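Local coordinates for fructosamine deglycase FrlB (Bacillus subtilis, PDB 3EUA), which converts a range of fructosamine 6-phosphates to glucose 6-phosphate and a free amino acid, at residues H27-A32 with R67-L72; C81-N86 with M107-E112; A180-Q185 with R304-E309; Q220-H225 with E312-P317. One frame throughout, in Å; residues are numbered along the deposited sequence.

Interaction 1: residues H27-A32 with R67-L72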
loop_
_atom_site.group_PDB
_atom_site.type_symbol
_atom_site.label_atom_id
_atom_site.label_comp_id
_atom_site.label_asym_id
_atom_site.label_seq_id
_atom_site.Cartn_x
_atom_site.Cartn_y
_atom_site.Cartn_z
ATOM N N HIS A 27 -0.967 -4.705 -19.671
ATOM C CA HIS A 27 -1.034 -4.055 -18.360
ATOM C C HIS A 27 -2.454 -4.112 -17.829
ATOM O O HIS A 27 -3.382 -3.793 -18.551
ATOM C CB HIS A 27 -0.634 -2.554 -18.515
ATOM C CG HIS A 27 -0.015 -1.910 -17.299
ATOM N ND1 HIS A 27 1.173 -1.203 -17.363
ATOM C CD2 HIS A 27 -0.411 -1.853 -16.003
ATOM C CE1 HIS A 27 1.468 -0.732 -16.163
ATOM N NE2 HIS A 27 0.527 -1.116 -15.318
ATOM N N VAL A 28 -2.615 -4.516 -16.561
ATOM C CA VAL A 28 -3.907 -4.486 -15.896
ATOM C C VAL A 28 -3.845 -3.417 -14.776
ATOM O O VAL A 28 -2.843 -3.330 -14.064
ATOM C CB VAL A 28 -4.299 -5.846 -15.280
ATOM C CG1 VAL A 28 -5.648 -5.710 -14.610
ATOM C CG2 VAL A 28 -4.406 -6.911 -16.354
ATOM N N PHE A 29 -4.867 -2.560 -14.672
ATOM C CA PHE A 29 -4.972 -1.559 -13.610
ATOM C C PHE A 29 -6.213 -1.855 -12.791
ATOM O O PHE A 29 -7.263 -1.972 -13.353
ATOM C CB PHE A 29 -5.062 -0.122 -14.175
ATOM C CG PHE A 29 -3.802 0.352 -14.853
ATOM C CD1 PHE A 29 -2.790 0.964 -14.136
ATOM C CD2 PHE A 29 -3.611 0.172 -16.208
ATOM C CE1 PHE A 29 -1.596 1.374 -14.753
ATOM C CE2 PHE A 29 -2.433 0.605 -16.822
ATOM C CZ PHE A 29 -1.442 1.223 -16.098
ATOM N N PHE A 30 -6.058 -2.046 -11.478
ATOM C CA PHE A 30 -7.152 -2.259 -10.535
ATOM C C PHE A 30 -7.476 -0.897 -9.910
ATOM O O PHE A 30 -6.701 -0.375 -9.121
ATOM C CB PHE A 30 -6.723 -3.237 -9.471
ATOM C CG PHE A 30 -6.444 -4.596 -10.009
ATOM C CD1 PHE A 30 -7.514 -5.441 -10.370
ATOM C CD2 PHE A 30 -5.135 -5.048 -10.151
ATOM C CE1 PHE A 30 -7.257 -6.728 -10.846
ATOM C CE2 PHE A 30 -4.871 -6.293 -10.645
ATOM C CZ PHE A 30 -5.944 -7.144 -10.984
ATOM N N VAL A 31 -8.606 -0.323 -10.276
ATOM C CA VAL A 31 -8.940 1.045 -9.857
ATOM C C VAL A 31 -10.290 1.190 -9.184
ATOM O O VAL A 31 -11.349 0.919 -9.773
ATOM C CB VAL A 31 -8.894 1.986 -11.101
ATOM C CG1 VAL A 31 -9.061 3.430 -10.703
ATOM C CG2 VAL A 31 -7.573 1.825 -11.872
ATOM N N ALA A 32 -10.272 1.664 -7.952
ATOM C CA ALA A 32 -11.511 1.852 -7.189
ATOM C C ALA A 32 -11.177 2.681 -5.966
ATOM O O ALA A 32 -10.028 3.099 -5.815
ATOM C CB ALA A 32 -12.086 0.495 -6.778
ATOM N N ARG A 67 -1.861 10.474 -10.858
ATOM C CA ARG A 67 -0.547 9.872 -11.110
ATOM C C ARG A 67 -0.385 9.649 -12.624
ATOM O O ARG A 67 0.733 9.715 -13.146
ATOM C CB ARG A 67 -0.389 8.585 -10.333
ATOM C CG ARG A 67 0.997 7.897 -10.450
ATOM C CD ARG A 67 0.963 6.606 -9.670
ATOM N NE ARG A 67 0.907 6.808 -8.212
ATOM C CZ ARG A 67 1.793 6.336 -7.333
ATOM N NH1 ARG A 67 2.786 5.508 -7.703
ATOM N NH2 ARG A 67 1.624 6.596 -6.042
ATOM N N ASN A 68 -1.499 9.387 -13.308
ATOM C CA ASN A 68 -1.546 9.262 -14.774
ATOM C C ASN A 68 -0.409 8.379 -15.309
ATOM O O ASN A 68 0.507 8.875 -15.980
ATOM C CB ASN A 68 -1.500 10.691 -15.330
ATOM C CG ASN A 68 -1.636 10.763 -16.825
ATOM O OD1 ASN A 68 -2.285 9.924 -17.436
ATOM N ND2 ASN A 68 -1.018 11.771 -17.431
ATOM N N PRO A 69 -0.454 7.065 -15.003
ATOM C CA PRO A 69 0.637 6.180 -15.410
ATOM C C PRO A 69 0.922 6.288 -16.885
ATOM O O PRO A 69 0.002 6.168 -17.687
ATOM C CB PRO A 69 0.112 4.799 -15.064
ATOM C CG PRO A 69 -0.865 5.031 -13.972
ATOM C CD PRO A 69 -1.511 6.328 -14.283
ATOM N N VAL A 70 2.191 6.515 -17.223
ATOM C CA VAL A 70 2.582 6.671 -18.631
ATOM C C VAL A 70 2.317 5.408 -19.472
ATOM O O VAL A 70 2.108 5.506 -20.677
ATOM C CB VAL A 70 4.055 7.177 -18.800
ATOM C CG1 VAL A 70 5.044 6.191 -18.301
ATOM C CG2 VAL A 70 4.351 7.452 -20.249
ATOM N N GLN A 71 2.258 4.243 -18.832
ATOM C CA GLN A 71 1.996 3.000 -19.544
ATOM C C GLN A 71 0.502 2.745 -19.766
ATOM O O GLN A 71 0.156 1.737 -20.348
ATOM C CB GLN A 71 2.662 1.835 -18.805
ATOM C CG GLN A 71 4.182 1.885 -18.914
ATOM C CD GLN A 71 4.871 0.826 -18.083
ATOM O OE1 GLN A 71 4.326 -0.236 -17.848
ATOM N NE2 GLN A 71 6.076 1.118 -17.633
ATOM N N LEU A 72 -0.376 3.635 -19.294
ATOM C CA LEU A 72 -1.813 3.502 -19.526
ATOM C C LEU A 72 -2.112 3.838 -20.976
ATOM O O LEU A 72 -1.787 4.928 -21.443
ATOM C CB LEU A 72 -2.623 4.457 -18.643
ATOM C CG LEU A 72 -4.156 4.498 -18.822
ATOM C CD1 LEU A 72 -4.756 3.164 -18.575
ATOM C CD2 LEU A 72 -4.775 5.560 -17.898
HETATM O O HOH W 1 2.302 -1.629 -19.827
#

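Interaction 2: residues C81-N86 with M107-E112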
loop_
_atom_site.group_PDB
_atom_site.type_symbol
_atom_site.label_atom_id
_atom_site.label_comp_id
_atom_site.label_asym_id
_atom_site.label_seq_id
_atom_site.Cartn_x
_atom_site.Cartn_y
_atom_site.Cartn_z
ATOM N N CYS A 81 -14.477 -0.797 -9.837
ATOM C CA CYS A 81 -15.574 -1.258 -9.011
ATOM C C CYS A 81 -16.133 -0.126 -8.163
ATOM O O CYS A 81 -15.377 0.679 -7.613
ATOM C CB CYS A 81 -15.114 -2.393 -8.114
ATOM S SG CYS A 81 -16.473 -3.062 -7.143
ATOM N N SER A 82 -17.454 -0.078 -8.078
ATOM C CA SER A 82 -18.197 0.868 -7.259
ATOM C C SER A 82 -19.535 0.228 -6.980
ATOM O O SER A 82 -20.271 -0.072 -7.916
ATOM C CB SER A 82 -18.442 2.198 -7.972
ATOM O OG SER A 82 -19.278 3.047 -7.172
ATOM N N HIS A 83 -19.905 0.109 -5.721
ATOM C CA HIS A 83 -21.155 -0.526 -5.385
ATOM C C HIS A 83 -22.358 0.217 -5.962
ATOM O O HIS A 83 -23.133 -0.304 -6.752
ATOM C CB HIS A 83 -21.232 -0.622 -3.876
ATOM C CG HIS A 83 -22.410 -1.390 -3.407
ATOM N ND1 HIS A 83 -22.445 -2.763 -3.434
ATOM C CD2 HIS A 83 -23.614 -0.986 -2.956
ATOM C CE1 HIS A 83 -23.609 -3.172 -2.975
ATOM N NE2 HIS A 83 -24.339 -2.115 -2.680
ATOM N N SER A 84 -22.478 1.479 -5.597
ATOM C CA SER A 84 -23.575 2.302 -6.077
ATOM C C SER A 84 -23.395 2.664 -7.528
ATOM O O SER A 84 -24.354 2.987 -8.207
ATOM C CB SER A 84 -23.646 3.629 -5.295
ATOM O OG SER A 84 -22.527 4.510 -5.561
ATOM N N GLY A 85 -22.147 2.656 -7.992
ATOM C CA GLY A 85 -21.826 3.071 -9.344
ATOM C C GLY A 85 -21.807 4.601 -9.469
ATOM O O GLY A 85 -21.677 5.130 -10.575
ATOM N N ASN A 86 -21.918 5.303 -8.337
ATOM C CA ASN A 86 -21.933 6.768 -8.306
ATOM C C ASN A 86 -20.619 7.394 -7.830
ATOM O O ASN A 86 -20.432 8.596 -8.005
ATOM C CB ASN A 86 -23.034 7.306 -7.379
ATOM C CG ASN A 86 -24.445 7.146 -7.933
ATOM O OD1 ASN A 86 -24.678 7.087 -9.148
ATOM N ND2 ASN A 86 -25.418 7.139 -7.021
HETATM N N MSE A 107 -17.367 -3.212 -12.386
HETATM C CA MSE A 107 -18.214 -4.024 -11.567
HETATM C C MSE A 107 -19.069 -3.074 -10.727
HETATM O O MSE A 107 -18.578 -2.032 -10.275
HETATM C CB MSE A 107 -17.397 -4.873 -10.639
HETATM C CG MSE A 107 -16.449 -5.781 -11.338
HETATM SE SE MSE A 107 -15.433 -6.752 -9.994
HETATM C CE MSE A 107 -16.794 -7.505 -9.243
ATOM N N THR A 108 -20.349 -3.394 -10.540
ATOM C CA THR A 108 -21.209 -2.580 -9.746
ATOM C C THR A 108 -22.442 -3.377 -9.323
ATOM O O THR A 108 -22.716 -4.440 -9.863
ATOM C CB THR A 108 -21.600 -1.328 -10.549
ATOM O OG1 THR A 108 -22.351 -0.442 -9.720
ATOM C CG2 THR A 108 -22.398 -1.701 -11.849
ATOM N N PHE A 109 -23.155 -2.872 -8.332
ATOM C CA PHE A 109 -24.410 -3.462 -7.904
ATOM C C PHE A 109 -25.548 -2.789 -8.691
ATOM O O PHE A 109 -26.651 -3.333 -8.784
ATOM C CB PHE A 109 -24.541 -3.256 -6.387
ATOM C CG PHE A 109 -25.781 -3.842 -5.774
ATOM C CD1 PHE A 109 -25.978 -5.199 -5.789
ATOM C CD2 PHE A 109 -26.711 -3.029 -5.111
ATOM C CE1 PHE A 109 -27.111 -5.760 -5.200
ATOM C CE2 PHE A 109 -27.819 -3.566 -4.521
ATOM C CZ PHE A 109 -28.030 -4.946 -4.569
ATOM N N LYS A 110 -25.261 -1.639 -9.307
ATOM C CA LYS A 110 -26.280 -0.871 -10.044
ATOM C C LYS A 110 -25.935 -0.652 -11.518
ATOM O O LYS A 110 -25.134 0.215 -11.839
ATOM C CB LYS A 110 -26.523 0.434 -9.319
ATOM C CG LYS A 110 -26.941 0.141 -7.904
ATOM C CD LYS A 110 -27.578 1.275 -7.240
ATOM C CE LYS A 110 -27.921 0.900 -5.829
ATOM N NZ LYS A 110 -28.685 1.977 -5.218
ATOM N N PRO A 111 -26.507 -1.482 -12.413
ATOM C CA PRO A 111 -26.284 -1.338 -13.854
ATOM C C PRO A 111 -26.752 -0.040 -14.573
ATOM O O PRO A 111 -26.261 0.198 -15.670
ATOM C CB PRO A 111 -26.961 -2.589 -14.448
ATOM C CG PRO A 111 -27.922 -3.018 -13.433
ATOM C CD PRO A 111 -27.273 -2.713 -12.123
ATOM N N GLU A 112 -27.623 0.779 -13.982
ATOM C CA GLU A 112 -28.071 2.020 -14.616
ATOM C C GLU A 112 -27.238 3.211 -14.087
ATOM O O GLU A 112 -27.549 4.377 -14.348
ATOM C CB GLU A 112 -29.581 2.178 -14.314
ATOM C CG GLU A 112 -30.456 0.914 -14.655
ATOM C CD GLU A 112 -31.942 0.902 -14.054
ATOM O OE1 GLU A 112 -32.430 -0.236 -13.702
ATOM O OE2 GLU A 112 -32.594 1.982 -13.914
#

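Interaction 3: residues A180-Q185 with R304-E309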
loop_
_atom_site.group_PDB
_atom_site.type_symbol
_atom_site.label_atom_id
_atom_site.label_comp_id
_atom_site.label_asym_id
_atom_site.label_seq_id
_atom_site.Cartn_x
_atom_site.Cartn_y
_atom_site.Cartn_z
ATOM N N ALA A 180 -19.314 -18.140 15.365
ATOM C CA ALA A 180 -20.414 -17.401 15.988
ATOM C C ALA A 180 -20.161 -16.964 17.441
ATOM O O ALA A 180 -20.422 -15.826 17.806
ATOM C CB ALA A 180 -21.674 -18.237 15.887
ATOM N N ASP A 181 -19.658 -17.864 18.279
ATOM C CA ASP A 181 -19.384 -17.501 19.675
ATOM C C ASP A 181 -18.198 -16.538 19.753
ATOM O O ASP A 181 -18.212 -15.608 20.555
ATOM C CB ASP A 181 -19.178 -18.759 20.513
ATOM C CG ASP A 181 -20.469 -19.589 20.632
ATOM O OD1 ASP A 181 -21.564 -19.048 20.306
ATOM O OD2 ASP A 181 -20.402 -20.770 21.057
ATOM N N ASN A 182 -17.178 -16.774 18.928
ATOM C CA ASN A 182 -16.021 -15.877 18.872
ATOM C C ASN A 182 -16.401 -14.474 18.470
ATOM O O ASN A 182 -15.789 -13.521 18.944
ATOM C CB ASN A 182 -14.953 -16.394 17.922
ATOM C CG ASN A 182 -14.265 -17.642 18.447
ATOM O OD1 ASN A 182 -14.379 -17.974 19.637
ATOM N ND2 ASN A 182 -13.547 -18.344 17.570
ATOM N N ALA A 183 -17.355 -14.343 17.559
ATOM C CA ALA A 183 -17.832 -13.042 17.115
ATOM C C ALA A 183 -18.473 -12.282 18.287
ATOM O O ALA A 183 -18.208 -11.098 18.508
ATOM C CB ALA A 183 -18.821 -13.218 15.985
ATOM N N LYS A 184 -19.304 -12.993 19.046
ATOM C CA LYS A 184 -19.956 -12.386 20.209
ATOM C C LYS A 184 -18.931 -11.993 21.250
ATOM O O LYS A 184 -19.029 -10.922 21.819
ATOM C CB LYS A 184 -21.003 -13.324 20.828
ATOM C CG LYS A 184 -22.150 -13.648 19.901
ATOM C CD LYS A 184 -23.262 -14.452 20.606
ATOM C CE LYS A 184 -24.255 -15.048 19.615
ATOM N NZ LYS A 184 -24.971 -14.019 18.755
ATOM N N GLN A 185 -17.953 -12.854 21.489
ATOM C CA GLN A 185 -16.912 -12.585 22.460
ATOM C C GLN A 185 -16.097 -11.378 22.068
ATOM O O GLN A 185 -15.738 -10.547 22.920
ATOM C CB GLN A 185 -16.035 -13.816 22.526
ATOM C CG GLN A 185 -14.927 -13.810 23.554
ATOM C CD GLN A 185 -14.245 -15.176 23.595
ATOM O OE1 GLN A 185 -13.981 -15.778 22.550
ATOM N NE2 GLN A 185 -13.954 -15.662 24.796
ATOM N N ARG A 304 -17.136 -10.050 8.756
ATOM C CA ARG A 304 -18.397 -9.336 8.699
ATOM C C ARG A 304 -19.291 -9.745 9.866
ATOM O O ARG A 304 -20.015 -8.913 10.364
ATOM C CB ARG A 304 -19.149 -9.584 7.404
ATOM C CG ARG A 304 -20.370 -8.655 7.212
ATOM C CD ARG A 304 -19.902 -7.352 6.687
ATOM N NE ARG A 304 -20.934 -6.329 6.581
ATOM C CZ ARG A 304 -20.762 -5.165 5.941
ATOM N NH1 ARG A 304 -21.756 -4.283 5.889
ATOM N NH2 ARG A 304 -19.613 -4.885 5.315
ATOM N N SER A 305 -19.266 -11.006 10.297
ATOM C CA SER A 305 -20.093 -11.435 11.417
ATOM C C SER A 305 -19.580 -10.804 12.717
ATOM O O SER A 305 -20.363 -10.481 13.611
ATOM C CB SER A 305 -20.155 -12.964 11.487
ATOM O OG SER A 305 -18.901 -13.525 11.807
ATOM N N TYR A 306 -18.258 -10.600 12.801
ATOM C CA TYR A 306 -17.645 -9.958 13.955
ATOM C C TYR A 306 -18.112 -8.507 13.998
ATOM O O TYR A 306 -18.452 -8.005 15.067
ATOM C CB TYR A 306 -16.113 -10.032 13.905
ATOM C CG TYR A 306 -15.460 -11.343 14.342
ATOM C CD1 TYR A 306 -15.829 -12.564 13.789
ATOM C CD2 TYR A 306 -14.414 -11.341 15.273
ATOM C CE1 TYR A 306 -15.213 -13.748 14.175
ATOM C CE2 TYR A 306 -13.788 -12.515 15.660
ATOM C CZ TYR A 306 -14.185 -13.718 15.110
ATOM O OH TYR A 306 -13.549 -14.885 15.508
ATOM N N ALA A 307 -18.142 -7.858 12.835
ATOM C CA ALA A 307 -18.596 -6.464 12.699
ATOM C C ALA A 307 -20.042 -6.291 13.149
ATOM O O ALA A 307 -20.356 -5.347 13.869
ATOM C CB ALA A 307 -18.416 -5.987 11.245
ATOM N N ASP A 308 -20.909 -7.212 12.728
ATOM C CA ASP A 308 -22.331 -7.199 13.088
ATOM C C ASP A 308 -22.543 -7.256 14.586
ATOM O O ASP A 308 -23.342 -6.475 15.115
ATOM C CB ASP A 308 -23.092 -8.353 12.405
ATOM C CG ASP A 308 -23.275 -8.149 10.892
ATOM O OD1 ASP A 308 -23.242 -6.991 10.382
ATOM O OD2 ASP A 308 -23.520 -9.168 10.200
ATOM N N GLU A 309 -21.809 -8.152 15.256
ATOM C CA GLU A 309 -21.869 -8.284 16.715
ATOM C C GLU A 309 -21.343 -7.033 17.450
ATOM O O GLU A 309 -21.909 -6.597 18.468
ATOM C CB GLU A 309 -21.056 -9.502 17.192
ATOM C CG GLU A 309 -21.567 -10.855 16.751
ATOM C CD GLU A 309 -22.949 -11.217 17.308
ATOM O OE1 GLU A 309 -23.372 -10.702 18.372
ATOM O OE2 GLU A 309 -23.619 -12.055 16.683
HETATM O O HOH W 2 -22.546 -14.617 16.856
#

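Interaction 4: residues Q220-H225 with E312-P317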
loop_
_atom_site.group_PDB
_atom_site.type_symbol
_atom_site.label_atom_id
_atom_site.label_comp_id
_atom_site.label_asym_id
_atom_site.label_seq_id
_atom_site.Cartn_x
_atom_site.Cartn_y
_atom_site.Cartn_z
ATOM N N GLN A 220 -17.747 2.417 12.639
ATOM C CA GLN A 220 -17.767 2.314 14.092
ATOM C C GLN A 220 -17.065 3.447 14.794
ATOM O O GLN A 220 -17.216 3.598 16.017
ATOM C CB GLN A 220 -17.100 0.976 14.512
ATOM C CG GLN A 220 -17.883 -0.263 14.152
ATOM C CD GLN A 220 -19.175 -0.375 14.930
ATOM O OE1 GLN A 220 -19.173 -0.701 16.108
ATOM N NE2 GLN A 220 -20.286 -0.116 14.270
ATOM N N TRP A 221 -16.350 4.285 14.048
ATOM C CA TRP A 221 -15.545 5.375 14.604
ATOM C C TRP A 221 -14.552 4.849 15.647
ATOM O O TRP A 221 -14.419 5.405 16.723
ATOM C CB TRP A 221 -16.386 6.507 15.190
ATOM C CG TRP A 221 -17.406 7.056 14.266
ATOM C CD1 TRP A 221 -17.411 6.998 12.900
ATOM C CD2 TRP A 221 -18.479 7.898 14.631
ATOM N NE1 TRP A 221 -18.496 7.686 12.397
ATOM C CE2 TRP A 221 -19.168 8.250 13.446
ATOM C CE3 TRP A 221 -18.968 8.364 15.864
ATOM C CZ2 TRP A 221 -20.312 9.056 13.455
ATOM C CZ3 TRP A 221 -20.104 9.171 15.864
ATOM C CH2 TRP A 221 -20.757 9.495 14.665
ATOM N N ILE A 222 -13.903 3.728 15.312
ATOM C CA ILE A 222 -12.871 3.110 16.121
ATOM C C ILE A 222 -11.576 3.307 15.357
ATOM O O ILE A 222 -11.526 3.016 14.162
ATOM C CB ILE A 222 -13.150 1.626 16.335
ATOM C CG1 ILE A 222 -14.412 1.463 17.187
ATOM C CG2 ILE A 222 -12.003 0.969 17.031
ATOM C CD1 ILE A 222 -14.849 0.064 17.380
ATOM N N HIS A 223 -10.539 3.799 16.032
ATOM C CA HIS A 223 -9.253 4.002 15.370
ATOM C C HIS A 223 -8.697 2.668 14.926
ATOM O O HIS A 223 -8.814 1.672 15.652
ATOM C CB HIS A 223 -8.258 4.670 16.309
ATOM C CG HIS A 223 -8.706 6.009 16.804
ATOM N ND1 HIS A 223 -8.820 7.106 15.980
ATOM C CD2 HIS A 223 -9.016 6.438 18.051
ATOM C CE1 HIS A 223 -9.235 8.142 16.684
ATOM N NE2 HIS A 223 -9.342 7.770 17.951
ATOM N N SER A 224 -8.070 2.618 13.752
ATOM C CA SER A 224 -7.435 1.362 13.324
ATOM C C SER A 224 -6.253 1.671 12.390
ATOM O O SER A 224 -5.917 2.841 12.124
ATOM C CB SER A 224 -8.451 0.394 12.697
ATOM O OG SER A 224 -7.951 -0.944 12.587
ATOM N N HIS A 225 -5.608 0.605 11.953
ATOM C CA HIS A 225 -4.430 0.641 11.073
ATOM C C HIS A 225 -4.222 -0.784 10.705
ATOM O O HIS A 225 -4.190 -1.628 11.595
ATOM C CB HIS A 225 -3.200 1.055 11.870
ATOM C CG HIS A 225 -1.955 1.257 11.057
ATOM N ND1 HIS A 225 -0.831 1.854 11.594
ATOM C CD2 HIS A 225 -1.685 1.063 9.742
ATOM C CE1 HIS A 225 0.106 1.933 10.657
ATOM N NE2 HIS A 225 -0.387 1.461 9.523
ATOM N N GLU A 312 -23.815 -4.073 17.224
ATOM C CA GLU A 312 -24.909 -4.303 18.146
ATOM C C GLU A 312 -24.474 -4.009 19.575
ATOM O O GLU A 312 -25.169 -3.295 20.288
ATOM C CB GLU A 312 -25.408 -5.746 18.014
ATOM C CG GLU A 312 -26.546 -6.115 18.973
ATOM C CD GLU A 312 -26.965 -7.589 18.874
ATOM O OE1 GLU A 312 -26.508 -8.318 17.933
ATOM O OE2 GLU A 312 -27.752 -8.000 19.762
ATOM N N GLU A 313 -23.324 -4.543 19.977
ATOM C CA GLU A 313 -22.798 -4.332 21.337
ATOM C C GLU A 313 -22.547 -2.859 21.645
ATOM O O GLU A 313 -22.794 -2.418 22.750
ATOM C CB GLU A 313 -21.487 -5.096 21.542
ATOM C CG GLU A 313 -21.079 -5.269 22.998
ATOM C CD GLU A 313 -22.058 -6.150 23.763
ATOM O OE1 GLU A 313 -22.758 -6.952 23.109
ATOM O OE2 GLU A 313 -22.132 -6.050 25.010
ATOM N N ARG A 314 -22.062 -2.115 20.653
ATOM C CA ARG A 314 -21.764 -0.681 20.798
ATOM C C ARG A 314 -22.923 0.253 20.452
ATOM O O ARG A 314 -22.755 1.474 20.487
ATOM C CB ARG A 314 -20.556 -0.319 19.900
ATOM C CG ARG A 314 -19.303 -1.100 20.258
ATOM C CD ARG A 314 -18.093 -0.726 19.423
ATOM N NE ARG A 314 -17.579 0.606 19.656
ATOM C CZ ARG A 314 -17.817 1.691 18.921
ATOM N NH1 ARG A 314 -18.610 1.684 17.868
ATOM N NH2 ARG A 314 -17.238 2.834 19.263
ATOM N N ASN A 315 -24.051 -0.349 20.081
ATOM C CA ASN A 315 -25.268 0.349 19.702
ATOM C C ASN A 315 -24.922 1.453 18.704
ATOM O O ASN A 315 -25.375 2.592 18.807
ATOM C CB ASN A 315 -26.009 0.839 20.963
ATOM C CG ASN A 315 -27.497 0.964 20.753
ATOM O OD1 ASN A 315 -27.977 1.259 19.650
ATOM N ND2 ASN A 315 -28.257 0.719 21.816
ATOM N N HIS A 316 -24.074 1.070 17.748
ATOM C CA HIS A 316 -23.587 1.920 16.695
ATOM C C HIS A 316 -23.837 1.180 15.387
ATOM O O HIS A 316 -23.024 0.360 14.981
ATOM C CB HIS A 316 -22.094 2.149 16.868
ATOM C CG HIS A 316 -21.542 3.168 15.932
ATOM N ND1 HIS A 316 -20.901 4.309 16.367
ATOM C CD2 HIS A 316 -21.567 3.243 14.584
ATOM C CE1 HIS A 316 -20.518 5.014 15.317
ATOM N NE2 HIS A 316 -20.922 4.394 14.225
ATOM N N PRO A 317 -24.984 1.453 14.719
ATOM C CA PRO A 317 -25.225 0.728 13.480
ATOM C C PRO A 317 -24.155 0.926 12.419
ATOM O O PRO A 317 -23.604 2.028 12.281
ATOM C CB PRO A 317 -26.549 1.309 12.954
ATOM C CG PRO A 317 -27.225 1.927 14.140
ATOM C CD PRO A 317 -26.095 2.381 15.048
#

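Interaction 1: residues H27-A32 with R67-L72
H27 and L72 bring the two backbones nearest, CA to CA 7.7 Å, where the strand 27-32 runs past a type I turn, P69 to L72, closed by the bond from L72 N to P69 O. The F29 ring reaches from the strand into the turn: its CE1 lies 3.8 Å from P69 CG, while CE2 on the other flank comes to 3.9 Å from L72 CD1. In F29, chi1 of -67° sets CG anti to the carbonyl carbon. F29 CZ lies over a face of the H27 ring, toward its rim. The strand belongs to the parallel sheet of the first SIS domain, and the turn follows helix 61-67 on the way to the neighbouring strand 76-82. At the polar end a water in the plane of the H27 ring lies 2.7 Å from H27 ND1 and donates to Q71 OE1 at 3.2 Å; H27 NE2 is bonded to D57. The Q71 amide stands 68° from the imidazole plane, and its NE2 bonds I54 O of the second subunit.

Interaction 2: residues C81-N86 with M107-E112
C81 and M107 pair as parallel neighbours, CA to CA 4.6 Å, with S82 N bonded to M107 O at 3.1 Å, where two strands of the SIS sheet give way to loops. Strands 76-82 and 103-108 are joined through helix 88-99 as a beta-alpha-beta unit. On the face of C81 and M107, C81 SG packs against CB of M107, a selenomethionine in the crystal. Past the strand ends H83 O accepts from F109 N on a lone pair, 3.0 Å away. The H83 and F109 side chains run alongside each other, the rings nearly parallel (11°) but offset with little overlap, and F109 CB sits over the imidazole face, 3.7 Å from its centroid. H83 ND1 is bonded to Y125 OH. An alanine at H83 would probably leave F109 CB without its aromatic cover and Y125 OH without this partner. T108 OG1, anti to the backbone N (chi1 -174°), stands 2.8 Å from S82 O and 3.1 Å from H83 O, two acceptors for a single proton.

Interaction 3: residues A180-Q185 with R304-E309
A180 O takes a hydrogen bond from a water that also donates to E309 OE2, linking E309 to the backbone of helix 158-190 one turn before K184. N182 is the first residue of 180-185 whose side chain meets helix 304-309: its CB lies 3.2 Å from Y306 OH, and the two side chains run alongside each other in the same direction. The N182 amide itself turns to E179, bonded through ND2. The two short helical segments approach to 8.2 Å between axes and cross at -43°. At A183 they come closest, CA 4.4 Å from that of Y306. A183 CA stands over the centre of the Y306 ring, 3.9 Å from the centroid in a CH-pi contact, while A183 CB touches Y306 CD1 and E309 CG. The small residue thus lets the phenol lie flat against the backbone of the helix. K184 then stretches over E309, and its chain bends at the last torsion (chi4 -60°); K184 NZ meets E309 OE2 at 3.2 Å in a salt bridge, from above the carboxylate plane. The pair joins the two long helices 158-190 and 288-313; beyond it, Y306 packs on Y211 of helix 205-220 and on T274 and L276 of strand 273-277.

Interaction 4: residues Q220-H225 with E312-P317
Q220 bends at its second torsion (chi2 -67°) and R314 at its third (chi3 68°, placing NE), and the two side chains cross with the amide and guanidinium planes steeply inclined. R314 NH1 donates to Q220 OE1 at 3.0 Å from well above the amide plane, and more weakly to Q220 O. The same amide gives its NE2 to H316 O, 2.9 Å away, so one glutamine side chain links both residues. I222 CD1 covers a face of the guanidinium, 3.6 Å from R314 NE. The H316 imidazole turns its edge to the face of W221, planes at 84°, with CE1 3.6 Å from W221 CD2; Q220 CA lies over the imidazole face. An alanine at R314 would probably leave Q220 OE1 without this donor and open a gap beside I222 CD1. A Schellman motif, with N315 at positive phi, closes helix 288-313, while W221, with positive phi, follows helix 205-220. The contact therefore joins the C-terminal ends of helices 205-220 and 288-313. Q220 and I222 pack on L310 of helix 288-313, W221 NE1 bonds E238 of the second subunit, and the chain continues past I222 to strand 226-228.

In the fold
Interactions 1 and 2 belong to the first SIS domain and share its parallel sheet: strands 27-32 and 76-82 are neighbours, and A32 CB touches C81 O at 3.4 Å although the two centres are 20 Å apart. Interactions 3 and 4 lie in the other half of the chain, centres 13 Å apart, successive along helix 288-313; the first joins it to helix 158-190, the second ties its C-terminal end to that of helix 205-220. Interactions 1 and 3 are on opposite sides of the chain's centre, 37 Å between centres, whereas the nearest atoms of interactions 2 and 3 are about 9 Å apart. Interactions 1 and 4 both touch the second subunit, with about 17 Å between their nearest atoms.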